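Local coordinates for protein CdiI toxin (Salmonella enterica subsp. enterica serovar Rubislaw str. ATCC 10717, PDB 4ZQU) that neutralises the toxic activity of its cognate CdiA toxin, acting as the immunity protein of a contact-dependent growth inhibition system, at residues H126-I131 with N152-V157; A10-N15 with C120-N125. All blocks are in the same frame, centred on the assembly; numbering follows the deposited sequence.

Contact 1: residues H126-I131 with N152-V157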
loop_
_atom_site.group_PDB
_atom_site.type_symbol
_atom_site.label_atom_id
_atom_site.label_comp_id
_atom_site.label_asym_id
_atom_site.label_seq_id
_atom_site.Cartn_x
_atom_site.Cartn_y
_atom_site.Cartn_z
ATOM N N HIS B 126 -7.721 -15.569 12.743
ATOM C CA HIS B 126 -8.452 -16.695 13.308
ATOM C C HIS B 126 -9.286 -17.399 12.244
ATOM O O HIS B 126 -9.623 -18.574 12.384
ATOM C CB HIS B 126 -9.353 -16.222 14.448
ATOM C CG HIS B 126 -10.389 -15.226 14.024
ATOM N ND1 HIS B 126 -11.552 -15.593 13.376
ATOM C CD2 HIS B 126 -10.435 -13.881 14.143
ATOM C CE1 HIS B 126 -12.269 -14.512 13.123
ATOM N NE2 HIS B 126 -11.614 -13.460 13.577
ATOM N N ASP B 127 -9.601 -16.676 11.174
ATOM C CA ASP B 127 -10.558 -17.143 10.179
ATOM C C ASP B 127 -9.924 -17.955 9.054
ATOM O O ASP B 127 -10.402 -19.041 8.726
ATOM C CB ASP B 127 -11.314 -15.954 9.589
ATOM C CG ASP B 127 -12.396 -16.377 8.624
ATOM O OD1 ASP B 127 -13.438 -16.884 9.090
ATOM O OD2 ASP B 127 -12.210 -16.195 7.402
ATOM N N ALA B 128 -8.856 -17.431 8.459
ATOM C CA ALA B 128 -8.216 -18.100 7.329
ATOM C C ALA B 128 -6.830 -17.541 7.025
ATOM O O ALA B 128 -6.460 -16.468 7.499
ATOM C CB ALA B 128 -9.098 -17.996 6.087
ATOM N N ILE B 129 -6.072 -18.287 6.227
ATOM C CA ILE B 129 -4.808 -17.807 5.680
ATOM C C ILE B 129 -5.015 -17.378 4.230
ATOM O O ILE B 129 -5.370 -18.193 3.379
ATOM C CB ILE B 129 -3.711 -18.883 5.745
ATOM C CG1 ILE B 129 -3.496 -19.344 7.188
ATOM C CG2 ILE B 129 -2.418 -18.356 5.147
ATOM C CD1 ILE B 129 -2.541 -20.509 7.318
ATOM N N THR B 130 -4.798 -16.099 3.950
ATOM C CA THR B 130 -5.038 -15.572 2.613
ATOM C C THR B 130 -3.738 -15.265 1.873
ATOM O O THR B 130 -2.923 -14.461 2.330
ATOM C CB THR B 130 -5.898 -14.294 2.659
ATOM O OG1 THR B 130 -7.108 -14.558 3.380
ATOM C CG2 THR B 130 -6.241 -13.834 1.251
ATOM N N ILE B 131 -3.558 -15.914 0.729
ATOM C CA ILE B 131 -2.406 -15.667 -0.128
ATOM C C ILE B 131 -2.878 -14.977 -1.404
ATOM O O ILE B 131 -3.630 -15.554 -2.195
ATOM C CB ILE B 131 -1.657 -16.971 -0.467
ATOM C CG1 ILE B 131 -1.446 -17.805 0.802
ATOM C CG2 ILE B 131 -0.328 -16.662 -1.137
ATOM C CD1 ILE B 131 -0.685 -19.092 0.573
ATOM N N ASN B 152 -7.463 -15.065 -5.142
ATOM C CA ASN B 152 -6.690 -15.298 -3.927
ATOM C C ASN B 152 -6.713 -16.762 -3.518
ATOM O O ASN B 152 -7.723 -17.450 -3.679
ATOM C CB ASN B 152 -7.208 -14.440 -2.772
ATOM C CG ASN B 152 -6.942 -12.964 -2.976
ATOM O OD1 ASN B 152 -6.117 -12.576 -3.801
ATOM N ND2 ASN B 152 -7.630 -12.129 -2.206
ATOM N N VAL B 153 -5.591 -17.236 -2.991
ATOM C CA VAL B 153 -5.525 -18.577 -2.436
ATOM C C VAL B 153 -5.858 -18.525 -0.953
ATOM O O VAL B 153 -5.046 -18.095 -0.139
ATOM C CB VAL B 153 -4.142 -19.209 -2.638
ATOM C CG1 VAL B 153 -4.081 -20.577 -1.973
ATOM C CG2 VAL B 153 -3.829 -19.317 -4.120
ATOM N N ILE B 154 -7.066 -18.956 -0.609
ATOM C CA ILE B 154 -7.512 -18.946 0.776
ATOM C C ILE B 154 -7.413 -20.343 1.375
ATOM O O ILE B 154 -7.992 -21.296 0.850
ATOM C CB ILE B 154 -8.957 -18.438 0.897
ATOM C CG1 ILE B 154 -9.166 -17.215 0.003
ATOM C CG2 ILE B 154 -9.283 -18.113 2.347
ATOM C CD1 ILE B 154 -10.594 -16.727 -0.033
ATOM N N LEU B 155 -6.677 -20.458 2.473
ATOM C CA LEU B 155 -6.451 -21.747 3.113
ATOM C C LEU B 155 -6.994 -21.765 4.533
ATOM O O LEU B 155 -7.144 -20.718 5.165
ATOM C CB LEU B 155 -4.960 -22.085 3.128
ATOM C CG LEU B 155 -4.233 -22.044 1.785
ATOM C CD1 LEU B 155 -2.750 -22.287 1.986
ATOM C CD2 LEU B 155 -4.819 -23.060 0.821
ATOM N N SER B 156 -7.288 -22.962 5.028
ATOM C CA SER B 156 -7.738 -23.140 6.401
ATOM C C SER B 156 -6.627 -22.748 7.372
ATOM O O SER B 156 -5.447 -22.834 7.037
ATOM C CB SER B 156 -8.170 -24.590 6.635
ATOM O OG SER B 156 -8.617 -24.790 7.964
ATOM N N VAL B 157 -7.004 -22.312 8.571
ATOM C CA VAL B 157 -6.018 -21.944 9.584
ATOM C C VAL B 157 -5.246 -23.160 10.094
ATOM O O VAL B 157 -4.156 -23.019 10.649
ATOM C CB VAL B 157 -6.675 -21.225 10.787
ATOM C CG1 VAL B 157 -7.357 -19.949 10.337
ATOM C CG2 VAL B 157 -7.672 -22.143 11.479
HETATM O O HOH W 1 -9.657 -21.902 8.730
#

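Contact 2: residues A10-N15 with C120-N125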
loop_
_atom_site.group_PDB
_atom_site.type_symbol
_atom_site.label_atom_id
_atom_site.label_comp_id
_atom_site.label_asym_id
_atom_site.label_seq_id
_atom_site.Cartn_x
_atom_site.Cartn_y
_atom_site.Cartn_z
ATOM N N ALA B 10 3.022 -11.339 5.934
ATOM C CA ALA B 10 4.309 -11.664 5.349
ATOM C C ALA B 10 4.245 -11.290 3.878
ATOM O O ALA B 10 3.159 -11.077 3.339
ATOM C CB ALA B 10 4.638 -13.137 5.528
ATOM N N SER B 11 5.401 -11.202 3.229
ATOM C CA SER B 11 5.439 -10.869 1.810
ATOM C C SER B 11 6.449 -11.729 1.057
ATOM O O SER B 11 7.555 -11.974 1.543
ATOM C CB SER B 11 5.762 -9.386 1.618
ATOM O OG SER B 11 5.517 -8.981 0.282
ATOM N N VAL B 12 6.060 -12.179 -0.132
ATOM C CA VAL B 12 6.900 -13.050 -0.940
ATOM C C VAL B 12 7.293 -12.401 -2.263
ATOM O O VAL B 12 6.434 -11.988 -3.043
ATOM C CB VAL B 12 6.193 -14.391 -1.228
ATOM C CG1 VAL B 12 7.044 -15.257 -2.144
ATOM C CG2 VAL B 12 5.891 -15.115 0.068
ATOM N N LYS B 13 8.599 -12.316 -2.504
ATOM C CA LYS B 13 9.130 -11.823 -3.771
ATOM C C LYS B 13 9.910 -12.933 -4.469
ATOM O O LYS B 13 10.762 -13.576 -3.856
ATOM C CB LYS B 13 10.024 -10.606 -3.543
ATOM C CG LYS B 13 9.307 -9.402 -2.951
ATOM C CD LYS B 13 8.403 -8.736 -3.973
ATOM C CE LYS B 13 7.711 -7.512 -3.389
ATOM N NZ LYS B 13 6.764 -7.868 -2.295
ATOM N N MET B 14 9.620 -13.160 -5.748
ATOM C CA MET B 14 10.266 -14.244 -6.483
ATOM C C MET B 14 10.668 -13.866 -7.904
ATOM O O MET B 14 9.827 -13.498 -8.722
ATOM C CB MET B 14 9.353 -15.472 -6.547
ATOM C CG MET B 14 9.960 -16.636 -7.326
ATOM S SD MET B 14 8.814 -17.983 -7.680
ATOM C CE MET B 14 7.605 -17.152 -8.708
ATOM N N ASN B 15 11.961 -13.968 -8.192
ATOM C CA ASN B 15 12.426 -13.945 -9.570
ATOM C C ASN B 15 13.037 -15.291 -9.958
ATOM O O ASN B 15 12.765 -16.308 -9.320
ATOM C CB ASN B 15 13.412 -12.790 -9.800
ATOM C CG ASN B 15 14.644 -12.867 -8.915
ATOM O OD1 ASN B 15 15.119 -13.947 -8.565
ATOM N ND2 ASN B 15 15.177 -11.704 -8.559
ATOM N N CYS B 120 3.579 -11.873 -3.825
ATOM C CA CYS B 120 2.377 -12.416 -3.198
ATOM C C CYS B 120 2.231 -11.923 -1.759
ATOM O O CYS B 120 3.193 -11.919 -0.991
ATOM C CB CYS B 120 2.396 -13.946 -3.224
ATOM S SG CYS B 120 2.196 -14.666 -4.864
ATOM N N ASP B 121 1.019 -11.511 -1.404
ATOM C CA ASP B 121 0.719 -11.047 -0.056
ATOM C C ASP B 121 0.197 -12.189 0.808
ATOM O O ASP B 121 -0.632 -12.974 0.364
ATOM C CB ASP B 121 -0.313 -9.922 -0.094
ATOM C CG ASP B 121 0.026 -8.855 -1.113
ATOM O OD1 ASP B 121 1.209 -8.460 -1.193
ATOM O OD2 ASP B 121 -0.892 -8.417 -1.837
ATOM N N ILE B 122 0.680 -12.275 2.043
ATOM C CA ILE B 122 0.182 -13.270 2.984
ATOM C C ILE B 122 -0.393 -12.589 4.227
ATOM O O ILE B 122 0.258 -11.745 4.839
ATOM C CB ILE B 122 1.283 -14.271 3.408
ATOM C CG1 ILE B 122 1.576 -15.268 2.286
ATOM C CG2 ILE B 122 0.863 -15.038 4.648
ATOM C CD1 ILE B 122 2.538 -14.769 1.245
ATOM N N CYS B 123 -1.625 -12.950 4.577
ATOM C CA CYS B 123 -2.266 -12.475 5.798
ATOM C C CYS B 123 -2.902 -13.657 6.528
ATOM O O CYS B 123 -3.395 -14.585 5.895
ATOM C CB CYS B 123 -3.317 -11.410 5.484
ATOM S SG CYS B 123 -4.191 -10.779 6.927
ATOM N N CYS B 124 -2.885 -13.629 7.855
ATOM C CA CYS B 124 -3.430 -14.733 8.634
ATOM C C CYS B 124 -4.154 -14.234 9.876
ATOM O O CYS B 124 -3.646 -13.388 10.602
ATOM C CB CYS B 124 -2.316 -15.709 9.033
ATOM S SG CYS B 124 -2.809 -17.013 10.184
ATOM N N ASN B 125 -5.350 -14.755 10.111
ATOM C CA ASN B 125 -6.053 -14.488 11.355
ATOM C C ASN B 125 -6.752 -15.746 11.853
ATOM O O ASN B 125 -6.420 -16.856 11.434
ATOM C CB ASN B 125 -7.054 -13.338 11.189
ATOM C CG ASN B 125 -8.016 -13.544 10.030
ATOM O OD1 ASN B 125 -8.232 -14.665 9.567
ATOM N ND2 ASN B 125 -8.614 -12.452 9.566
HETATM O O HOH W 2 2.677 -7.950 0.757
#

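Contact 1: residues H126-I131 with N152-V157
Val153 N donates to Ile131 O over 2.7 Å, the shortest bond between the two strands, and Ile131 N answers with a bond to Val153 O. Two residues along, Ile129 and Leu155 make the same reciprocal pair, with Leu155 N 2.8 Å from Ile129 O and nearly straight at 171°. Between them Thr130 faces Ile154 as a non-hydrogen-bonded pair, the regular alternation of an antiparallel ladder. Strand 153-155 is thereby added to the start of strand 129-138. Ile129, Ile131, Val153 and Leu155 share one face. The beta-branched Ile129, Ile131 and Val153 suit an extended strand and pack on helix 161-172, Ile129 on Ile164, Ile131 on Leu168 and Ala171, and Val153 on Ala171. Leu155 adds a longer side chain whose CD1 lies diagonally across from Ile131 CD1, 4.1 Å away. On the other face Ile154 CG2, anti to its backbone N, lies 3.7 Å from Ala128 CB, while Asn152 turns its OD1 to a hydrogen bond with Ser132 OG. A water accepts from Val157 N and donates to Asp127 O, bridging the two backbones past the last ladder pair. Val157 CG1 fits against the turn, 3.3 Å from His126 O.

Contact 2: residues A10-N15 with C120-N125
Val12 CG2 and Ile122 CD1 meet at 3.6 Å, the closest apolar approach between the strands. The contact is diagonal, since Val12 pairs across the ladder with Cys120 and Ile122 with Ala10. Val12 has CG2 anti to its carbonyl carbon, and the second torsion of Ile122 (chi2 83°) bends CD1 out to meet that methyl. Ala10 CB, small enough to sit beside the bulkier isoleucine, lies 4.1 Å from Ile122 CB. Helices seal this face: Leu58 of helix 47-59 lies on Ala10 and Ile122, Leu168 of helix 161-172 on Val12, and Ala171 and Leu172 on Cys120, whose compact side chain fits among them.

The backbones beneath are tied by four hydrogen bonds in two antiparallel pairs. Val12 N to Cys120 O is the straightest, at 163°; Ala10 N to Ile122 O is more bent, at 147°.

Ser11 and Asp121, the non-hydrogen-bonded pair, carry polar groups on the opposite face. A water placed between Ser11 OG and Asp121 OD1 makes a doubtful bridge, because its leg to the carboxylate is too short to rely on and Ser11 was modelled in two conformers. Asp121 OD2 forms a salt bridge with Lys70 of the CdiA-CT toxin chain. Lys13 on this same face instead bonds Ser119 OG through NZ and makes a cation-pi contact with Trp142. One strand pair thus serves two chemistries, with aliphatic groups and a cysteine buried beneath helices on one face, and on the other a carboxylate that meets a positive charge of the toxin.

Overall arrangement
The two contacts follow one another along the chain: contact 2 joins 10-15 to 120-125, and contact 1 begins at the next residue, pairing 126-131 with 152-157. Their centres are about 12 Å apart in one antiparallel sheet, where strands 8-14, 118-124, 129-138 and 153-155 lie side by side. The hairpin of 118-124 and 129-138 links them, with Thr130 N 2.8 Å from Cys123 O in a probable hydrogen bond. Helix 161-172 covers one face of both. Contact 2 lies near the chain centre and its Asp121 reaches the toxin; contact 1 lies farther out, and its segments are touched by no other chain of the complex.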